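Local coordinates for protein SPD1 nuclease (Streptococcus pyogenes, PDB 2XGR) that is probably a metal-dependent extracellular endonuclease of the His-Me finger clan that hydrolyses DNA, at residues 62-73 against 128-138. Numbering follows the deposited sequence.
Sequences LQLGELDNLNRA and CGLNDEPRNLV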
loop_
_atom_site.group_PDB
_atom_site.type_symbol
_atom_site.label_atom_id
_atom_site.label_comp_id
_atom_site.label_asym_id
_atom_site.label_seq_id
_atom_site.Cartn_x
_atom_site.Cartn_y
_atom_site.Cartn_z
ATOM N N LEU A 62 12.834 3.837 -2.916
ATOM C CA LEU A 62 11.656 3.295 -3.568
ATOM C C LEU A 62 12.169 2.259 -4.540
ATOM O O LEU A 62 13.015 2.535 -5.350
ATOM C CB LEU A 62 10.922 4.410 -4.293
ATOM C CG LEU A 62 9.752 4.001 -5.193
ATOM C CD1 LEU A 62 8.613 3.466 -4.303
ATOM C CD2 LEU A 62 9.295 5.217 -6.013
ATOM N N GLN A 63 11.700 1.031 -4.372
ATOM C CA GLN A 63 12.098 -0.055 -5.268
ATOM C C GLN A 63 10.863 -0.559 -6.016
ATOM O O GLN A 63 9.883 -0.915 -5.378
ATOM C CB GLN A 63 12.799 -1.115 -4.399
ATOM C CG GLN A 63 13.589 -2.118 -5.270
ATOM C CD GLN A 63 14.844 -2.706 -4.583
ATOM O OE1 GLN A 63 15.308 -3.764 -5.019
ATOM N NE2 GLN A 63 15.370 -2.067 -3.513
ATOM N N LEU A 64 10.915 -0.654 -7.348
ATOM C CA LEU A 64 9.766 -1.075 -8.113
ATOM C C LEU A 64 10.083 -2.417 -8.750
ATOM O O LEU A 64 11.084 -2.526 -9.437
ATOM C CB LEU A 64 9.485 -0.067 -9.212
ATOM C CG LEU A 64 9.107 1.360 -8.734
ATOM C CD1 LEU A 64 8.905 2.339 -9.934
ATOM C CD2 LEU A 64 7.883 1.262 -7.838
ATOM N N GLY A 65 9.199 -3.384 -8.652
ATOM C CA GLY A 65 9.499 -4.636 -9.314
ATOM C C GLY A 65 9.429 -4.499 -10.840
ATOM O O GLY A 65 8.878 -3.560 -11.369
ATOM N N GLU A 66 10.086 -5.414 -11.542
ATOM C CA GLU A 66 9.976 -5.418 -13.038
ATOM C C GLU A 66 8.522 -5.549 -13.556
ATOM O O GLU A 66 7.609 -6.073 -12.867
ATOM C CB GLU A 66 10.808 -6.635 -13.578
ATOM C CG GLU A 66 10.006 -7.922 -13.287
ATOM C CD GLU A 66 10.776 -9.183 -13.465
ATOM O OE1 GLU A 66 11.518 -9.282 -14.461
ATOM O OE2 GLU A 66 10.657 -10.063 -12.584
ATOM N N LEU A 67 8.266 -5.023 -14.752
ATOM C CA LEU A 67 7.083 -5.456 -15.478
ATOM C C LEU A 67 7.346 -6.849 -15.987
ATOM O O LEU A 67 8.439 -7.134 -16.487
ATOM C CB LEU A 67 6.810 -4.542 -16.667
ATOM C CG LEU A 67 6.514 -3.083 -16.294
ATOM C CD1 LEU A 67 6.267 -2.300 -17.605
ATOM C CD2 LEU A 67 5.220 -3.039 -15.404
ATOM N N ASP A 68 6.374 -7.749 -15.775
ATOM C CA ASP A 68 6.662 -9.165 -16.077
ATOM C C ASP A 68 6.436 -9.428 -17.583
ATOM O O ASP A 68 6.274 -8.515 -18.364
ATOM C CB ASP A 68 5.858 -10.085 -15.145
ATOM C CG ASP A 68 4.358 -10.067 -15.437
ATOM O OD1 ASP A 68 3.883 -9.498 -16.467
ATOM O OD2 ASP A 68 3.627 -10.639 -14.586
ATOM N N ASN A 69 6.403 -10.703 -17.962
ATOM C CA ASN A 69 6.261 -11.026 -19.382
ATOM C C ASN A 69 4.916 -10.707 -19.971
ATOM O O ASN A 69 4.778 -10.683 -21.187
ATOM C CB ASN A 69 6.570 -12.519 -19.591
ATOM C CG ASN A 69 5.864 -13.397 -18.562
ATOM O OD1 ASN A 69 6.003 -13.192 -17.319
ATOM N ND2 ASN A 69 5.095 -14.378 -19.050
ATOM N N LEU A 70 3.905 -10.418 -19.128
ATOM C CA LEU A 70 2.635 -9.877 -19.614
ATOM C C LEU A 70 2.511 -8.357 -19.386
ATOM O O LEU A 70 1.413 -7.787 -19.465
ATOM C CB LEU A 70 1.474 -10.642 -18.938
ATOM C CG LEU A 70 1.406 -12.125 -19.344
ATOM C CD1 LEU A 70 0.282 -12.737 -18.503
ATOM C CD2 LEU A 70 1.125 -12.227 -20.902
ATOM N N ASN A 71 3.674 -7.719 -19.128
ATOM C CA ASN A 71 3.726 -6.278 -18.884
ATOM C C ASN A 71 2.986 -5.854 -17.611
ATOM O O ASN A 71 2.462 -4.726 -17.542
ATOM C CB ASN A 71 3.191 -5.500 -20.078
ATOM C CG ASN A 71 4.062 -5.708 -21.346
ATOM O OD1 ASN A 71 5.325 -5.752 -21.286
ATOM N ND2 ASN A 71 3.386 -5.973 -22.470
ATOM N N ARG A 72 2.820 -6.780 -16.672
ATOM C CA ARG A 72 2.077 -6.427 -15.458
ATOM C C ARG A 72 3.083 -5.963 -14.423
ATOM O O ARG A 72 4.162 -6.568 -14.252
ATOM C CB ARG A 72 1.344 -7.713 -14.916
ATOM C CG ARG A 72 0.326 -8.280 -15.913
ATOM C CD ARG A 72 -0.302 -9.594 -15.384
ATOM N NE ARG A 72 0.722 -10.615 -15.073
ATOM C CZ ARG A 72 0.471 -11.928 -14.927
ATOM N NH1 ARG A 72 -0.786 -12.399 -14.919
ATOM N NH2 ARG A 72 1.474 -12.764 -14.734
ATOM N N ALA A 73 2.640 -4.977 -13.598
ATOM C CA ALA A 73 3.478 -4.613 -12.436
ATOM C C ALA A 73 3.559 -5.771 -11.436
ATOM O O ALA A 73 2.613 -6.557 -11.269
ATOM C CB ALA A 73 2.782 -3.413 -11.723
ATOM N N CYS A 128 5.020 8.111 -2.599
ATOM C CA CYS A 128 6.105 7.918 -3.600
ATOM C C CYS A 128 6.263 9.028 -4.650
ATOM O O CYS A 128 7.242 9.022 -5.437
ATOM C CB CYS A 128 5.949 6.561 -4.335
ATOM S SG CYS A 128 4.475 6.440 -5.439
ATOM N N GLY A 129 5.254 9.866 -4.811
ATOM C CA GLY A 129 5.367 10.930 -5.800
ATOM C C GLY A 129 5.431 10.545 -7.269
ATOM O O GLY A 129 5.740 11.393 -8.131
ATOM N N LEU A 130 5.061 9.320 -7.598
ATOM C CA LEU A 130 5.122 8.805 -8.994
ATOM C C LEU A 130 3.835 9.016 -9.765
ATOM O O LEU A 130 2.751 8.807 -9.249
ATOM C CB LEU A 130 5.354 7.282 -9.028
ATOM C CG LEU A 130 6.624 6.811 -8.332
ATOM C CD1 LEU A 130 6.558 5.284 -8.463
ATOM C CD2 LEU A 130 7.893 7.405 -9.041
ATOM N N ASN A 131 3.986 9.506 -10.993
ATOM C CA ASN A 131 2.853 9.766 -11.893
ATOM C C ASN A 131 3.059 8.873 -13.115
ATOM O O ASN A 131 4.123 8.931 -13.747
ATOM C CB ASN A 131 2.936 11.226 -12.375
ATOM C CG ASN A 131 2.583 12.226 -11.270
ATOM O OD1 ASN A 131 1.433 12.282 -10.838
ATOM N ND2 ASN A 131 3.574 12.988 -10.790
ATOM N N ASP A 132 2.031 8.104 -13.449
ATOM C CA ASP A 132 2.030 7.288 -14.674
ATOM C C ASP A 132 3.144 6.274 -14.812
ATOM O O ASP A 132 3.506 5.942 -15.937
ATOM C CB ASP A 132 2.003 8.158 -15.943
ATOM C CG ASP A 132 0.693 8.019 -16.700
ATOM O OD1 ASP A 132 -0.142 8.964 -16.592
ATOM O OD2 ASP A 132 0.486 6.958 -17.372
ATOM N N GLU A 133 3.699 5.774 -13.714
ATOM C CA GLU A 133 4.788 4.799 -13.793
ATOM C C GLU A 133 4.157 3.404 -13.815
ATOM O O GLU A 133 3.482 3.003 -12.873
ATOM C CB GLU A 133 5.729 4.998 -12.574
ATOM C CG GLU A 133 6.668 3.791 -12.244
ATOM C CD GLU A 133 7.405 3.347 -13.473
ATOM O OE1 GLU A 133 7.858 4.262 -14.188
ATOM O OE2 GLU A 133 7.316 2.180 -13.932
ATOM N N PRO A 134 4.313 2.638 -14.933
ATOM C CA PRO A 134 3.516 1.425 -14.996
ATOM C C PRO A 134 3.882 0.408 -13.918
ATOM O O PRO A 134 3.042 -0.458 -13.616
ATOM C CB PRO A 134 3.832 0.860 -16.406
ATOM C CG PRO A 134 5.032 1.569 -16.813
ATOM C CD PRO A 134 4.948 2.932 -16.224
ATOM N N ARG A 135 5.130 0.423 -13.468
ATOM C CA ARG A 135 5.548 -0.544 -12.395
ATOM C C ARG A 135 4.922 -0.251 -11.034
ATOM O O ARG A 135 5.006 -1.075 -10.119
ATOM C CB ARG A 135 7.030 -0.504 -12.185
ATOM C CG ARG A 135 7.717 -1.102 -13.429
ATOM C CD ARG A 135 9.198 -0.745 -13.316
ATOM N NE ARG A 135 9.823 -1.001 -14.595
ATOM C CZ ARG A 135 9.780 -0.221 -15.681
ATOM N NH1 ARG A 135 8.981 0.890 -15.796
ATOM N NH2 ARG A 135 10.585 -0.582 -16.680
ATOM N N ASN A 136 4.257 0.905 -10.930
ATOM C CA ASN A 136 3.466 1.240 -9.724
ATOM C C ASN A 136 1.964 1.371 -10.011
ATOM O O ASN A 136 1.192 1.947 -9.227
ATOM C CB ASN A 136 4.015 2.555 -9.135
ATOM C CG ASN A 136 3.507 2.802 -7.726
ATOM O OD1 ASN A 136 3.615 1.897 -6.887
ATOM N ND2 ASN A 136 2.824 3.994 -7.471
ATOM N N LEU A 137 1.469 0.755 -11.110
ATOM C CA LEU A 137 0.059 0.863 -11.451
ATOM C C LEU A 137 -0.513 -0.524 -11.774
ATOM O O LEU A 137 0.163 -1.293 -12.463
ATOM C CB LEU A 137 -0.139 1.749 -12.708
ATOM C CG LEU A 137 0.161 3.251 -12.512
ATOM C CD1 LEU A 137 0.225 3.996 -13.851
ATOM C CD2 LEU A 137 -0.901 3.869 -11.578
ATOM N N VAL A 138 -1.739 -0.785 -11.351
ATOM C CA VAL A 138 -2.545 -1.954 -11.772
ATOM C C VAL A 138 -3.993 -1.528 -12.008
ATOM O O VAL A 138 -4.513 -0.578 -11.384
ATOM C CB VAL A 138 -2.492 -3.096 -10.728
ATOM C CG1 VAL A 138 -1.043 -3.581 -10.531
ATOM C CG2 VAL A 138 -3.085 -2.627 -9.384
HETATM O O HOH W 1 6.258 -3.578 -10.595
HETATM O O HOH W 2 0.064 -3.554 -14.028
#
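L67 lies over one face of the R135 guanidinium, CG standing 4.2 Å above the plane and offset toward its rim, while OE2 of E133 sits at the edge in that plane. O of G65 lies near that plane at the edge, 3.4 Å from CD of R135. Within its own segment, OE2 accepts from NH1 and the backbone N of R135, the NH1 bond being 2.8 Å long with an N-H...O angle of 161°. Since NH1 reaches OE2 on the syn side and the backbone N on the anti side, both tilted out of the carboxylate plane, one oxygen fixes both ends of the arginine. Its aliphatic part, extended from CG to NE, crosses L67 at about a right angle, the two CG atoms 3.7 Å apart. At a second guanidinium, CD1 of L70 covers one face of R72 over the centre, and D68 lies at the edge, where NE and NH2 both donate to its OD2; this pair, internal to 62-73, closes the D68-N71 turn. L64 approaches E133 from the opposite direction, its CD1 3.5 Å from CG of E133. In E133, chi1 of 161° sets CG against L64, and the bend at chi2 (51°) turns the carboxylate back to R135. L62 and L130 meet tip to tip, CD2 to CD1 at 3.7 Å. CB of A73 fits among backbone carbonyls, 3.4 Å from O of L137. No direct hydrogen bond joins the segments; one water bridges O of G65 and O of R135, and another links N of A73 to O of L137. The contact thus packs the loop after edge strand 61-64 against the approach to strand 137-139. Its chemistry implies apolar packing supplemented by water bridges, the charge of R135 probably balanced locally by E133.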